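Local coordinates for protein endoribonuclease AbiQ (Lactococcus lactis, PDB 4GLK) that acts as the toxin of a type III toxin-antitoxin system, an endoribonuclease, probably sequence-specific, that the repeat RNA AntiQ neutralises, at residues F5-T9 with E99-L105; S32-G36 with F47-L51; R73-I77 with K117-M122. The protein carries 1 engineered substitution. All coordinates share one frame; numbering follows the deposited sequence.

Interaction 1. Residues F5-T9 with E99-L105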
loop_
_atom_site.group_PDB
_atom_site.type_symbol
_atom_site.label_atom_id
_atom_site.label_comp_id
_atom_site.label_asym_id
_atom_site.label_seq_id
_atom_site.Cartn_x
_atom_site.Cartn_y
_atom_site.Cartn_z
ATOM N N PHE A 5 3.719 -5.917 7.995
ATOM C CA PHE A 5 2.455 -5.198 8.130
ATOM C C PHE A 5 2.610 -4.016 9.053
ATOM O O PHE A 5 3.269 -4.095 10.092
ATOM C CB PHE A 5 1.327 -6.113 8.637
ATOM C CG PHE A 5 0.797 -7.149 7.671
ATOM C CD1 PHE A 5 0.205 -6.769 6.475
ATOM C CD2 PHE A 5 0.812 -8.500 7.998
ATOM C CE1 PHE A 5 -0.351 -7.718 5.615
ATOM C CE2 PHE A 5 0.292 -9.454 7.120
ATOM C CZ PHE A 5 -0.296 -9.053 5.935
ATOM N N PHE A 6 1.978 -2.919 8.683
ATOM C CA PHE A 6 2.036 -1.710 9.488
ATOM C C PHE A 6 0.717 -1.015 9.431
ATOM O O PHE A 6 -0.099 -1.267 8.530
ATOM C CB PHE A 6 3.064 -0.721 8.903
ATOM C CG PHE A 6 4.505 -1.160 8.940
ATOM C CD1 PHE A 6 5.292 -0.927 10.063
ATOM C CD2 PHE A 6 5.086 -1.771 7.842
ATOM C CE1 PHE A 6 6.623 -1.352 10.103
ATOM C CE2 PHE A 6 6.415 -2.192 7.883
ATOM C CZ PHE A 6 7.181 -1.960 9.006
ATOM N N THR A 7 0.549 -0.074 10.367
ATOM C CA THR A 7 -0.509 0.903 10.355
ATOM C C THR A 7 0.241 2.224 10.380
ATOM O O THR A 7 1.459 2.268 10.616
ATOM C CB THR A 7 -1.560 0.730 11.482
ATOM O OG1 THR A 7 -0.977 0.948 12.761
ATOM C CG2 THR A 7 -2.322 -0.613 11.411
ATOM N N VAL A 8 -0.466 3.295 10.065
ATOM C CA VAL A 8 0.105 4.630 10.061
ATOM C C VAL A 8 -0.697 5.424 11.092
ATOM O O VAL A 8 -1.868 5.088 11.340
ATOM C CB VAL A 8 0.086 5.259 8.633
ATOM C CG1 VAL A 8 0.792 6.618 8.615
ATOM C CG2 VAL A 8 0.741 4.323 7.614
ATOM N N THR A 9 -0.071 6.430 11.750
ATOM C CA THR A 9 -0.805 7.228 12.740
ATOM C C THR A 9 -1.966 7.964 12.044
ATOM O O THR A 9 -1.802 8.451 10.915
ATOM C CB THR A 9 0.106 8.253 13.450
ATOM O OG1 THR A 9 0.607 9.180 12.501
ATOM C CG2 THR A 9 1.255 7.616 14.220
ATOM N N GLU A 99 5.880 7.828 12.197
ATOM C CA GLU A 99 4.443 7.601 11.996
ATOM C C GLU A 99 4.084 6.172 11.640
ATOM O O GLU A 99 2.911 5.838 11.514
ATOM C CB GLU A 99 3.898 8.632 10.974
ATOM C CG GLU A 99 4.232 10.081 11.332
ATOM C CD GLU A 99 3.932 10.511 12.761
ATOM O OE1 GLU A 99 4.895 10.834 13.494
ATOM O OE2 GLU A 99 2.740 10.526 13.151
ATOM N N LEU A 100 5.101 5.314 11.509
ATOM C CA LEU A 100 4.940 3.906 11.170
ATOM C C LEU A 100 4.670 3.063 12.422
ATOM O O LEU A 100 5.437 3.130 13.374
ATOM C CB LEU A 100 6.223 3.416 10.509
ATOM C CG LEU A 100 6.237 3.143 9.025
ATOM C CD1 LEU A 100 7.221 2.039 8.763
ATOM C CD2 LEU A 100 4.828 2.787 8.445
ATOM N N ILE A 101 3.590 2.264 12.424
ATOM C CA ILE A 101 3.247 1.468 13.594
ATOM C C ILE A 101 3.200 0.005 13.235
ATOM O O ILE A 101 2.285 -0.403 12.523
ATOM C CB ILE A 101 1.923 1.968 14.249
ATOM C CG1 ILE A 101 1.963 3.498 14.500
ATOM C CG2 ILE A 101 1.625 1.193 15.543
ATOM C CD1 ILE A 101 0.603 4.140 14.710
ATOM N N PRO A 102 4.145 -0.822 13.728
ATOM C CA PRO A 102 4.097 -2.260 13.401
ATOM C C PRO A 102 2.757 -2.896 13.788
ATOM O O PRO A 102 2.177 -2.530 14.809
ATOM C CB PRO A 102 5.255 -2.845 14.214
ATOM C CG PRO A 102 6.180 -1.711 14.410
ATOM C CD PRO A 102 5.308 -0.510 14.588
ATOM N N LEU A 103 2.233 -3.787 12.949
ATOM C CA LEU A 103 0.944 -4.383 13.257
ATOM C C LEU A 103 1.046 -5.776 13.871
ATOM O O LEU A 103 1.428 -6.728 13.190
ATOM C CB LEU A 103 -0.010 -4.340 12.057
ATOM C CG LEU A 103 -1.350 -5.033 12.228
ATOM C CD1 LEU A 103 -2.368 -4.117 12.894
ATOM C CD2 LEU A 103 -1.860 -5.506 10.906
ATOM N N PRO A 104 0.666 -5.914 15.154
ATOM C CA PRO A 104 0.713 -7.238 15.794
ATOM C C PRO A 104 -0.463 -8.103 15.349
ATOM O O PRO A 104 -1.592 -7.616 15.237
ATOM C CB PRO A 104 0.647 -6.912 17.299
ATOM C CG PRO A 104 0.731 -5.398 17.397
ATOM C CD PRO A 104 0.204 -4.888 16.106
ATOM N N LEU A 105 -0.179 -9.375 15.037
ATOM C CA LEU A 105 -1.215 -10.304 14.623
ATOM C C LEU A 105 -1.433 -11.317 15.708
ATOM O O LEU A 105 -0.473 -11.860 16.263
ATOM C CB LEU A 105 -0.877 -11.051 13.314
ATOM C CG LEU A 105 -0.765 -10.247 12.018
ATOM C CD1 LEU A 105 -0.373 -11.158 10.871
ATOM C CD2 LEU A 105 -2.079 -9.533 11.673
HETATM O O HOH W 1 -0.676 -1.194 14.285
#
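L100 lays its CD1 methyl over one face of the F6 ring, 3.9 Å from the centroid and 18° off the ring normal, a CH-pi contact displaced toward the rim on the CE1 side. The backbone carbonyl carbon of I101 sits at the edge of the same ring, and P102 approaches it obliquely. L105 and L103 reach F5 obliquely through CD1 and CD2.

Backbone bonds fix the antiparallel register. T7 and I101 form a hydrogen-bonded pair, T7 N to I101 O and I101 N to T7 O each measuring 2.8 Å. At one end L103 N donates to F5 O at 3.1 Å; at the other, T9 N donates to E99 O.

The hydroxyl of T9, set between its own N and carbonyl carbon (chi1 63°), donates to E99 OE2 at 2.6 Å, meeting it on the anti side, and also caps Y12 N at the start of helix 10-16. A water joins T7 OG1 to P102 O, 3.2 Å from the latter. F6 also meets F47 edge-to-face.

Short strand 100-102 thus forms one margin of the antiparallel sheet of this ToxN-family toxin, and T9, the helix N-cap, marks where the paired strand passes into a helix.

Interaction 2. Residues S32-G36 with F47-L51. Engineered in segment 47-51: L51 (natural residue Ser).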
loop_
_atom_site.group_PDB
_atom_site.type_symbol
_atom_site.label_atom_id
_atom_site.label_comp_id
_atom_site.label_asym_id
_atom_site.label_seq_id
_atom_site.Cartn_x
_atom_site.Cartn_y
_atom_site.Cartn_z
ATOM N N SER A 32 -6.520 1.280 8.277
ATOM C CA SER A 32 -5.907 0.743 7.072
ATOM C C SER A 32 -4.657 -0.089 7.371
ATOM O O SER A 32 -3.837 0.303 8.198
ATOM C CB SER A 32 -5.538 1.883 6.133
ATOM O OG SER A 32 -6.682 2.505 5.574
ATOM N N THR A 33 -4.520 -1.234 6.712
ATOM C CA THR A 33 -3.313 -2.049 6.854
ATOM C C THR A 33 -2.446 -1.773 5.659
ATOM O O THR A 33 -2.919 -1.746 4.522
ATOM C CB THR A 33 -3.544 -3.527 7.220
ATOM O OG1 THR A 33 -2.887 -4.399 6.289
ATOM C CG2 THR A 33 -4.985 -3.878 7.409
ATOM N N TYR A 34 -1.196 -1.470 5.949
ATOM C CA TYR A 34 -0.181 -1.120 4.984
ATOM C C TYR A 34 0.883 -2.194 4.990
ATOM O O TYR A 34 1.082 -2.876 6.000
ATOM C CB TYR A 34 0.448 0.240 5.375
ATOM C CG TYR A 34 -0.416 1.422 5.001
ATOM C CD1 TYR A 34 -1.403 1.893 5.853
ATOM C CD2 TYR A 34 -0.260 2.052 3.767
ATOM C CE1 TYR A 34 -2.226 2.956 5.491
ATOM C CE2 TYR A 34 -1.062 3.125 3.402
ATOM C CZ TYR A 34 -2.045 3.575 4.265
ATOM O OH TYR A 34 -2.832 4.629 3.882
ATOM N N VAL A 35 1.587 -2.325 3.866
ATOM C CA VAL A 35 2.704 -3.237 3.712
ATOM C C VAL A 35 3.888 -2.442 3.184
ATOM O O VAL A 35 3.728 -1.577 2.318
ATOM C CB VAL A 35 2.417 -4.480 2.826
ATOM C CG1 VAL A 35 3.501 -5.538 3.048
ATOM C CG2 VAL A 35 1.026 -5.074 3.098
ATOM N N GLY A 36 5.065 -2.753 3.706
ATOM C CA GLY A 36 6.290 -2.099 3.276
ATOM C C GLY A 36 7.551 -2.699 3.845
ATOM O O GLY A 36 7.482 -3.584 4.704
ATOM N N PHE A 47 4.786 2.669 1.516
ATOM C CA PHE A 47 3.898 1.649 2.042
ATOM C C PHE A 47 2.617 1.591 1.224
ATOM O O PHE A 47 2.051 2.630 0.934
ATOM C CB PHE A 47 3.631 1.929 3.534
ATOM C CG PHE A 47 4.922 1.845 4.326
ATOM C CD1 PHE A 47 5.337 0.642 4.880
ATOM C CD2 PHE A 47 5.769 2.945 4.430
ATOM C CE1 PHE A 47 6.571 0.533 5.522
ATOM C CE2 PHE A 47 6.995 2.842 5.092
ATOM C CZ PHE A 47 7.379 1.638 5.645
ATOM N N ILE A 48 2.190 0.373 0.827
ATOM C CA ILE A 48 0.985 0.115 0.027
ATOM C C ILE A 48 -0.180 -0.298 0.937
ATOM O O ILE A 48 -0.029 -1.231 1.746
ATOM C CB ILE A 48 1.233 -0.976 -1.048
ATOM C CG1 ILE A 48 2.460 -0.661 -1.917
ATOM C CG2 ILE A 48 0.010 -1.169 -1.948
ATOM C CD1 ILE A 48 2.817 -1.754 -2.910
ATOM N N PRO A 49 -1.369 0.318 0.783
ATOM C CA PRO A 49 -2.522 -0.175 1.548
ATOM C C PRO A 49 -3.011 -1.498 0.939
ATOM O O PRO A 49 -2.944 -1.699 -0.259
ATOM C CB PRO A 49 -3.544 0.953 1.432
ATOM C CG PRO A 49 -3.194 1.653 0.145
ATOM C CD PRO A 49 -1.743 1.407 -0.145
ATOM N N LEU A 50 -3.431 -2.418 1.794
ATOM C CA LEU A 50 -3.895 -3.748 1.428
ATOM C C LEU A 50 -5.400 -3.816 1.685
ATOM O O LEU A 50 -5.854 -3.380 2.754
ATOM C CB LEU A 50 -3.140 -4.780 2.311
ATOM C CG LEU A 50 -3.561 -6.270 2.253
ATOM C CD1 LEU A 50 -2.340 -7.187 2.226
ATOM C CD2 LEU A 50 -4.406 -6.638 3.487
ATOM N N LEU A 51 -6.165 -4.340 0.703
ATOM C CA LEU A 51 -7.605 -4.588 0.834
ATOM C C LEU A 51 -7.854 -6.097 0.790
ATOM O O LEU A 51 -7.359 -6.760 -0.122
ATOM C CB LEU A 51 -8.431 -3.905 -0.279
ATOM C CG LEU A 51 -8.396 -2.379 -0.375
ATOM C CD1 LEU A 51 -9.391 -1.893 -1.428
ATOM C CD2 LEU A 51 -8.714 -1.710 0.974
HETATM O O HOH W 2 -6.435 -1.320 4.352
#
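F47, Y34 and V35 have the most surface buried in this contact, which pairs the two arms of an antiparallel beta hairpin, strands 33-40 and 45-52. The short segment axes approach to 4.3 Å at 137°. The evidence for register is a hydrogen-bonded pair, V35 with I48, linked in both directions: V35 N to I48 O and I48 N to V35 O, both 2.9 Å. One residue along, Y34 faces P49 as a non-hydrogen-bonded pair, a pairing that asks for no N-H from P49 toward Y34.

Both side chains lie on the same face of the sheet. P49 CB lies over one face of the Y34 ring, 4.2 Å from the centroid and 26° off the normal, a CH-pi contact made mainly at CE2. The carbonyl group of F47 meets the edge of that ring near its plane, and F47 CB packs 3.9 Å from Y34 CD2. With CG anti to the carbonyl carbon (chi1 -63°), the F47 ring is carried across G36, whose CA is 3.3 Å from F47 CD1; lacking a side chain, the glycine admits this close approach.

On the other face, V35 CG2 touches L50 CD1, and the two methyl groups meet obliquely. M122 of helix 110-124 and F5 of strand 4-8 close over V35, so this side of the hairpin is packed between the helix and the next strand of the sheet. Toward the S32 end, L50 N donates to T33 O. Beyond this bond a water bridges the strands, accepting from T33 N at 3.0 Å and donating to L50 O at 2.7 Å.

Interaction 3. Residues R73-I77 with K117-M122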
loop_
_atom_site.group_PDB
_atom_site.type_symbol
_atom_site.label_atom_id
_atom_site.label_comp_id
_atom_site.label_asym_id
_atom_site.label_seq_id
_atom_site.Cartn_x
_atom_site.Cartn_y
_atom_site.Cartn_z
ATOM N N ARG A 73 -2.902 -8.574 -7.196
ATOM C CA ARG A 73 -3.814 -9.558 -6.614
ATOM C C ARG A 73 -3.035 -10.551 -5.747
ATOM O O ARG A 73 -2.009 -11.077 -6.163
ATOM C CB ARG A 73 -4.566 -10.272 -7.731
ATOM C CG ARG A 73 -5.409 -9.337 -8.578
ATOM C CD ARG A 73 -5.961 -10.055 -9.784
ATOM N NE ARG A 73 -6.858 -11.147 -9.403
ATOM C CZ ARG A 73 -7.184 -12.155 -10.200
ATOM N NH1 ARG A 73 -6.674 -12.240 -11.422
ATOM N NH2 ARG A 73 -8.014 -13.098 -9.776
ATOM N N LEU A 74 -3.492 -10.760 -4.525
ATOM C CA LEU A 74 -2.802 -11.645 -3.581
ATOM C C LEU A 74 -3.463 -12.997 -3.618
ATOM O O LEU A 74 -4.681 -13.081 -3.765
ATOM C CB LEU A 74 -2.859 -11.075 -2.154
ATOM C CG LEU A 74 -1.862 -9.985 -1.695
ATOM C CD1 LEU A 74 -0.878 -9.535 -2.776
ATOM C CD2 LEU A 74 -2.589 -8.822 -1.052
ATOM N N PHE A 75 -2.663 -14.051 -3.550
ATOM C CA PHE A 75 -3.149 -15.422 -3.581
ATOM C C PHE A 75 -2.568 -16.198 -2.417
ATOM O O PHE A 75 -1.762 -15.653 -1.664
ATOM C CB PHE A 75 -2.838 -16.077 -4.946
ATOM C CG PHE A 75 -3.485 -15.343 -6.099
ATOM C CD1 PHE A 75 -4.824 -15.553 -6.417
ATOM C CD2 PHE A 75 -2.771 -14.396 -6.831
ATOM C CE1 PHE A 75 -5.435 -14.825 -7.445
ATOM C CE2 PHE A 75 -3.371 -13.706 -7.890
ATOM C CZ PHE A 75 -4.699 -13.927 -8.188
ATOM N N GLU A 76 -2.997 -17.448 -2.257
ATOM C CA GLU A 76 -2.524 -18.293 -1.177
ATOM C C GLU A 76 -1.462 -19.237 -1.704
ATOM O O GLU A 76 -1.718 -19.922 -2.672
ATOM C CB GLU A 76 -3.707 -19.074 -0.581
ATOM C CG GLU A 76 -3.361 -19.977 0.569
ATOM C CD GLU A 76 -4.544 -20.628 1.246
ATOM O OE1 GLU A 76 -5.687 -20.516 0.755
ATOM O OE2 GLU A 76 -4.322 -21.283 2.280
ATOM N N ILE A 77 -0.278 -19.286 -1.093
ATOM C CA ILE A 77 0.748 -20.243 -1.549
ATOM C C ILE A 77 0.317 -21.662 -1.158
ATOM O O ILE A 77 -0.080 -21.893 -0.030
ATOM C CB ILE A 77 2.141 -19.871 -1.011
ATOM C CG1 ILE A 77 2.769 -18.811 -1.927
ATOM C CG2 ILE A 77 3.065 -21.100 -0.866
ATOM C CD1 ILE A 77 3.734 -17.994 -1.270
ATOM N N LYS A 117 -1.015 -15.449 5.724
ATOM C CA LYS A 117 -1.015 -16.076 4.400
ATOM C C LYS A 117 -0.758 -15.048 3.303
ATOM O O LYS A 117 0.009 -15.330 2.387
ATOM C CB LYS A 117 -2.334 -16.834 4.153
ATOM C CG LYS A 117 -2.475 -18.068 5.031
ATOM C CD LYS A 117 -3.829 -18.730 4.875
ATOM C CE LYS A 117 -3.874 -20.064 5.589
ATOM N NZ LYS A 117 -2.934 -21.059 4.990
ATOM N N GLN A 118 -1.373 -13.850 3.412
ATOM C CA GLN A 118 -1.151 -12.750 2.461
ATOM C C GLN A 118 0.321 -12.303 2.454
ATOM O O GLN A 118 0.862 -12.035 1.385
ATOM C CB GLN A 118 -2.019 -11.541 2.806
ATOM C CG GLN A 118 -3.508 -11.744 2.561
ATOM C CD GLN A 118 -4.288 -10.543 3.026
ATOM O OE1 GLN A 118 -4.057 -9.991 4.113
ATOM N NE2 GLN A 118 -5.250 -10.131 2.226
ATOM N N LEU A 119 0.936 -12.173 3.645
ATOM C CA LEU A 119 2.344 -11.788 3.815
ATOM C C LEU A 119 3.278 -12.850 3.270
ATOM O O LEU A 119 4.229 -12.489 2.582
ATOM C CB LEU A 119 2.677 -11.537 5.290
ATOM C CG LEU A 119 3.951 -10.754 5.582
ATOM C CD1 LEU A 119 3.972 -9.409 4.843
ATOM C CD2 LEU A 119 4.054 -10.513 7.058
ATOM N N ILE A 120 3.033 -14.156 3.559
ATOM C CA ILE A 120 3.905 -15.191 2.970
ATOM C C ILE A 120 3.886 -15.103 1.423
ATOM O O ILE A 120 4.942 -15.204 0.798
ATOM C CB ILE A 120 3.823 -16.649 3.549
ATOM C CG1 ILE A 120 3.190 -17.666 2.596
ATOM C CG2 ILE A 120 3.279 -16.749 4.981
ATOM C CD1 ILE A 120 4.055 -18.865 2.385
ATOM N N TYR A 121 2.690 -14.841 0.827
ATOM C CA TYR A 121 2.562 -14.690 -0.612
ATOM C C TYR A 121 3.329 -13.463 -1.105
ATOM O O TYR A 121 4.096 -13.563 -2.053
ATOM C CB TYR A 121 1.105 -14.644 -1.075
ATOM C CG TYR A 121 1.001 -14.521 -2.583
ATOM C CD1 TYR A 121 1.308 -15.599 -3.413
ATOM C CD2 TYR A 121 0.667 -13.312 -3.181
ATOM C CE1 TYR A 121 1.269 -15.477 -4.800
ATOM C CE2 TYR A 121 0.647 -13.172 -4.563
ATOM C CZ TYR A 121 0.944 -14.258 -5.369
ATOM O OH TYR A 121 0.861 -14.141 -6.730
ATOM N N MET A 122 3.128 -12.326 -0.442
ATOM C CA MET A 122 3.788 -11.055 -0.770
ATOM C C MET A 122 5.309 -11.167 -0.723
ATOM O O MET A 122 5.978 -10.697 -1.637
ATOM C CB MET A 122 3.288 -9.949 0.152
ATOM C CG MET A 122 1.891 -9.522 -0.176
ATOM S SD MET A 122 1.407 -8.105 0.817
ATOM C CE MET A 122 2.491 -6.964 0.157
HETATM O O HOH W 3 0.083 -17.577 1.169
#
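Y121 presents one ring face to the backbone and side chain of F75: F75 N lies over it toward the rim, and F75 CB stands over the same face, 4.3 Å from the centroid. The rings form an offset edge-to-face pair, the edge of F75 toward the face of Y121, with planes at 87° and centroids 6.0 Å apart. CG anti to the backbone N (chi1 -179°) extends Y121 from the helix to this position. I77 CG1 meets the tyrosine edge in plane, 3.8 Å from CD1, while I77 CD1 packs against I120 CD1.

Around this aromatic centre, L74 CD1 lies 3.8 Å from M122 CG. K117 NZ forms a salt bridge to E76 OE2 at 3.1 Å, approaching on the anti side and out of the carboxylate plane. The other carboxylate oxygen, E76 OE1, accepts bonds from N79 and N82, which help to fix its orientation. A water accepts from I77 N and donates to K117 O, the latter at 2.6 Å.

Helix 110-124 crosses the end of outermost strand 71-76 at 107° between the segment axes. Neighbouring strand 79-94 touches Y121 and M122 through I80 and L87, and L50 of strand 45-52 packs on L74 and M122.

From the N terminus, strand 4-8 first pairs with 100-102, so interaction 1 closes a loop of 89 intervening residues. Nested inside it, interaction 2 closes the short hairpin of strands 33-40 and 45-52. Interaction 3 opens afterwards at 73-77, within the loop of interaction 1, but closes beyond it at 117-122; interactions 1 and 3 therefore cross, whereas 2 and 3 run in series. Interactions 1 and 2 are adjacent in the sheet, where F6 O lies 2.8 Å from Y34 N, a probable hydrogen bond. Interaction 3 ties helix 110-124 to the opposite margin; this helix also packs L119 on F5 and Q118 on L50, spanning all three contacts.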